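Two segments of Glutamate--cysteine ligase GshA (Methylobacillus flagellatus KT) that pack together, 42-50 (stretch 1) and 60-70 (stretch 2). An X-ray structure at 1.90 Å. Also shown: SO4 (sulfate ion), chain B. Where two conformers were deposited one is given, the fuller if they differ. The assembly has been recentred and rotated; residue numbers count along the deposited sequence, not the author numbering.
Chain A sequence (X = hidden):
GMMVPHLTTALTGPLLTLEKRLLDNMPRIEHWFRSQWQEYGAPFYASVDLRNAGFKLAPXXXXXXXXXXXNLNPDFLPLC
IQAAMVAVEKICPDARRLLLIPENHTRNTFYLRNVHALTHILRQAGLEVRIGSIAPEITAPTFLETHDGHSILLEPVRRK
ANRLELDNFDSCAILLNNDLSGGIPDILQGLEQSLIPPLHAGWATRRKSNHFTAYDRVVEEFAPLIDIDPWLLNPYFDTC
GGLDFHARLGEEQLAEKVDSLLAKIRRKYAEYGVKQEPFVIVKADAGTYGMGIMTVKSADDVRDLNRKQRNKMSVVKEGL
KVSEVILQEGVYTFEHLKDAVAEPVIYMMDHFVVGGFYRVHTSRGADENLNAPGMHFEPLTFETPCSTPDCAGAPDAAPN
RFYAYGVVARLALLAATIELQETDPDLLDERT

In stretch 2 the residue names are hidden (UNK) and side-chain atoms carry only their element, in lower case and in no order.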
# COMPACT_ATOMS: atom_id res chain seq x y z
N ALA A 42 -2.62 -7.20 13.17
CA ALA A 42 -3.92 -7.01 12.55
C ALA A 42 -4.23 -8.29 11.76
O ALA A 42 -3.32 -9.04 11.34
CB ALA A 42 -3.93 -5.79 11.58
N PRO A 43 -5.52 -8.55 11.53
CA PRO A 43 -5.88 -9.72 10.73
C PRO A 43 -5.41 -9.56 9.28
O PRO A 43 -5.13 -8.44 8.83
CB PRO A 43 -7.44 -9.71 10.73
CG PRO A 43 -7.82 -8.74 11.74
CD PRO A 43 -6.71 -7.79 11.93
N PHE A 44 -5.40 -10.67 8.54
CA PHE A 44 -5.06 -10.66 7.12
C PHE A 44 -6.00 -9.73 6.34
O PHE A 44 -5.57 -8.94 5.49
CB PHE A 44 -5.12 -12.12 6.56
CG PHE A 44 -4.61 -12.25 5.15
CD1 PHE A 44 -3.27 -12.51 4.91
CD2 PHE A 44 -5.47 -12.11 4.07
CE1 PHE A 44 -2.77 -12.58 3.64
CE2 PHE A 44 -4.98 -12.20 2.77
CZ PHE A 44 -3.62 -12.43 2.56
N TYR A 45 -7.31 -9.88 6.61
CA TYR A 45 -8.35 -9.07 6.01
C TYR A 45 -9.58 -8.95 6.91
O TYR A 45 -9.73 -9.72 7.87
CB TYR A 45 -8.71 -9.53 4.58
CG TYR A 45 -9.27 -10.93 4.36
CD1 TYR A 45 -9.59 -11.81 5.40
CD2 TYR A 45 -9.44 -11.39 3.05
CE1 TYR A 45 -10.08 -13.12 5.14
CE2 TYR A 45 -9.95 -12.65 2.78
CZ TYR A 45 -10.28 -13.52 3.81
OH TYR A 45 -10.79 -14.77 3.49
N ALA A 46 -10.43 -7.97 6.61
CA ALA A 46 -11.62 -7.72 7.41
C ALA A 46 -12.52 -6.71 6.74
O ALA A 46 -12.07 -5.88 5.93
CB ALA A 46 -11.22 -7.21 8.82
N SER A 47 -13.79 -6.74 7.10
CA SER A 47 -14.72 -5.68 6.73
C SER A 47 -15.52 -5.24 7.94
O SER A 47 -15.83 -6.06 8.83
CB SER A 47 -15.65 -6.08 5.59
OG SER A 47 -16.53 -7.11 5.95
N VAL A 48 -15.83 -3.94 8.00
CA VAL A 48 -16.61 -3.41 9.09
C VAL A 48 -17.77 -2.59 8.54
O VAL A 48 -17.55 -1.69 7.71
CB VAL A 48 -15.74 -2.53 10.05
CG1 VAL A 48 -16.61 -1.84 11.12
CG2 VAL A 48 -14.65 -3.38 10.72
N ASP A 49 -18.98 -2.94 8.97
CA ASP A 49 -20.21 -2.22 8.65
C ASP A 49 -20.37 -1.06 9.64
O ASP A 49 -20.31 -1.29 10.86
CB ASP A 49 -21.45 -3.09 8.83
CG ASP A 49 -21.55 -4.25 7.83
OD1 ASP A 49 -20.64 -4.46 7.02
OD2 ASP A 49 -22.60 -4.97 7.87
N LEU A 50 -20.59 0.15 9.12
CA LEU A 50 -20.87 1.31 9.95
C LEU A 50 -22.29 1.83 9.70
O LEU A 50 -22.87 1.58 8.64
CB LEU A 50 -19.91 2.45 9.63
CG LEU A 50 -18.39 2.18 9.68
CD1 LEU A 50 -17.64 3.47 9.21
CD2 LEU A 50 -17.97 1.72 11.10
N UNK A 60 -21.35 -1.63 13.46
CA UNK A 60 -22.43 -2.54 13.79
C UNK A 60 -22.17 -4.00 13.41
O UNK A 60 -22.99 -4.87 13.75
c UNK A 60 -23.70 -2.09 11.63
c UNK A 60 -24.18 -0.72 13.77
c UNK A 60 -23.77 -2.10 13.19
N UNK A 61 -21.07 -4.28 12.69
CA UNK A 61 -20.65 -5.65 12.39
C UNK A 61 -19.18 -5.66 11.96
O UNK A 61 -18.73 -4.75 11.21
o UNK A 61 -21.52 -8.58 11.60
c UNK A 61 -21.48 -6.25 11.24
c UNK A 61 -21.05 -7.70 10.87
o UNK A 61 -20.26 -7.92 9.88
N UNK A 62 -18.44 -6.65 12.43
CA UNK A 62 -17.05 -6.88 12.02
C UNK A 62 -16.99 -8.29 11.45
O UNK A 62 -17.44 -9.26 12.11
o UNK A 62 -16.21 -5.43 13.74
c UNK A 62 -16.09 -6.75 13.18
c UNK A 62 -14.61 -6.94 12.73
N UNK A 63 -16.48 -8.40 10.23
CA UNK A 63 -16.39 -9.69 9.56
C UNK A 63 -14.92 -9.99 9.23
O UNK A 63 -14.28 -9.29 8.47
n UNK A 63 -18.08 -10.97 6.44
o UNK A 63 -16.82 -12.01 7.98
c UNK A 63 -17.26 -9.63 8.32
c UNK A 63 -17.37 -10.99 7.57
N UNK A 64 -14.38 -11.06 9.80
CA UNK A 64 -13.00 -11.48 9.50
C UNK A 64 -12.88 -12.41 8.29
O UNK A 64 -11.78 -12.90 7.98
c UNK A 64 -12.40 -12.16 10.73
c UNK A 64 -12.27 -11.30 11.97
c UNK A 64 -11.43 -10.06 11.69
c UNK A 64 -11.70 -12.13 13.12
N UNK A 65 -14.00 -12.59 7.59
CA UNK A 65 -14.10 -13.39 6.37
C UNK A 65 -14.90 -12.66 5.28
O UNK A 65 -15.96 -13.12 4.83
c UNK A 65 -14.31 -15.33 8.01
c UNK A 65 -14.57 -15.46 10.42
c UNK A 65 -13.50 -16.38 10.48
c UNK A 65 -12.86 -16.79 9.30
c UNK A 65 -13.27 -16.26 8.08
c UNK A 65 -14.74 -14.76 6.69
c UNK A 65 -14.95 -14.94 9.19
N UNK A 66 -14.42 -11.47 4.86
CA UNK A 66 -15.24 -10.64 3.98
C UNK A 66 -15.56 -11.31 2.65
O UNK A 66 -14.68 -11.95 2.07
c UNK A 66 -14.39 -9.35 3.78
c UNK A 66 -13.15 -10.83 5.24
c UNK A 66 -13.10 -9.59 4.43
N UNK A 67 -16.79 -11.14 2.19
CA UNK A 67 -17.27 -11.83 1.01
C UNK A 67 -17.78 -10.97 -0.12
O UNK A 67 -18.55 -11.43 -0.95
N UNK A 68 -17.35 -9.70 -0.16
CA UNK A 68 -17.80 -8.76 -1.16
C UNK A 68 -16.63 -8.09 -1.91
O UNK A 68 -16.73 -6.94 -2.32
N UNK A 69 -15.55 -8.83 -2.12
CA UNK A 69 -14.39 -8.29 -2.88
C UNK A 69 -14.70 -7.86 -4.30
O UNK A 69 -14.02 -7.01 -4.86
c UNK A 69 -11.14 -9.16 0.93
c UNK A 69 -12.46 -9.26 -1.54
c UNK A 69 -12.76 -10.16 -0.54
c UNK A 69 -12.12 -10.12 0.69
c UNK A 69 -10.81 -8.26 -0.08
c UNK A 69 -11.47 -8.31 -1.32
c UNK A 69 -13.20 -9.28 -2.85
N UNK A 70 -15.73 -8.44 -4.89
CA UNK A 70 -16.14 -8.08 -6.23
C UNK A 70 -16.83 -6.70 -6.30
O UNK A 70 -17.06 -6.19 -7.37
c UNK A 70 -18.34 -9.33 -5.91
c UNK A 70 -17.09 -9.13 -6.78
n UNK A 70 -19.53 -9.15 -6.52
o UNK A 70 -18.24 -9.69 -4.74
S SO4 B . -19.06 -8.58 3.89
O1 SO4 B . -19.99 -7.85 3.06
O2 SO4 B . -17.87 -7.84 3.63
O3 SO4 B . -19.40 -8.50 5.30
O4 SO4 B . -18.95 -9.99 3.45
O HOH W 1 -9.35 -12.21 8.91
O HOH W 2 -18.87 -6.44 7.74

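Position 60 has three side-chain carbons, one carrying the other two, and one of the two outer carbons lies 3.7 Å from CB of Asp49. This beta-branched, wholly apolar group is Val60; the backbone N of Val60 donates to Asp49 O at 2.8 Å.

At position 61 a second carbon carries two oxygens, and the first, CB, lies 3.8 Å from Asp49 OD2. The carboxylate is that of Asp61. Its backbone O accepts from Asp49 N at 2.9 Å. The side chain shares a sheet face with that of Asp49, and the like charges come close, Asp49 OD2 to Asp61 OD2 being 4.3 Å. Water 2 lies between the two acids, its O 2.8 Å from Asp49 OD1 and 2.9 Å from Asp61 OD2.

Position 62 branches at its first carbon into one oxygen and one carbon, the oxygen 4.0 Å from Val48 CG2, which defines Thr62. It pairs with Val48 on the other face.

Position 63 has two carbons, the second bearing an oxygen and a nitrogen, and its CB sits 3.5 Å from Ser47 OG. The amide identifies Asn63. Its backbone forms both bonds of a pair with Ser47: Asn63 N to Ser47 O is 2.8 Å, and Ser47 N to Asn63 O is 2.9 Å.

Position 64 has four carbons forked at the second. Its CA-to-CB bond points away, yet one terminal carbon returns to within 3.8 Å of Pro43 CG and 4.1 Å of Ala46 CB. This is Leu64, and the returning atom is CD2.

Position 65, one carbon followed by a six-carbon ring without oxygen, is Phe65. The CA-to-CB bond of Phe65 points away from stretch 1, and the backbone N of Phe65 donates to Asn63 OD1 at 2.9 Å, tying down the chain just beyond the strand.

At position 66 three carbons close onto the backbone nitrogen, and one of them lies over a face of the Tyr45 ring, 3.7 Å from Tyr45 CD1. The residue is Pro66, its CD making a CH-pi contact.

Positions 67 and 68 have no side-chain atoms and are Gly67 and Gly68. Gly67 N donates to sulfate O4 at 2.8 Å.

Position 69 again has one carbon and a six-carbon ring, whose outermost carbon is 3.5 Å from Tyr45 CD2: Phe69. The rings are near parallel but slid apart.

Position 70, two carbons ending in oxygen and nitrogen, is Asn70, beyond reach of stretch 1.

The contact is thus an antiparallel strand pair held by four backbone hydrogen bonds and extended by apolar packing around Tyr45 and Leu64. A sulfate, probably from the crystallisation liquor, links the stretches further, accepting from Ser47 OG to its O2 at 2.8 Å and from Asn63 ND2 to its O3 at 3.0 Å.

Stretch 2 60-70: VDTNLFPGGFN
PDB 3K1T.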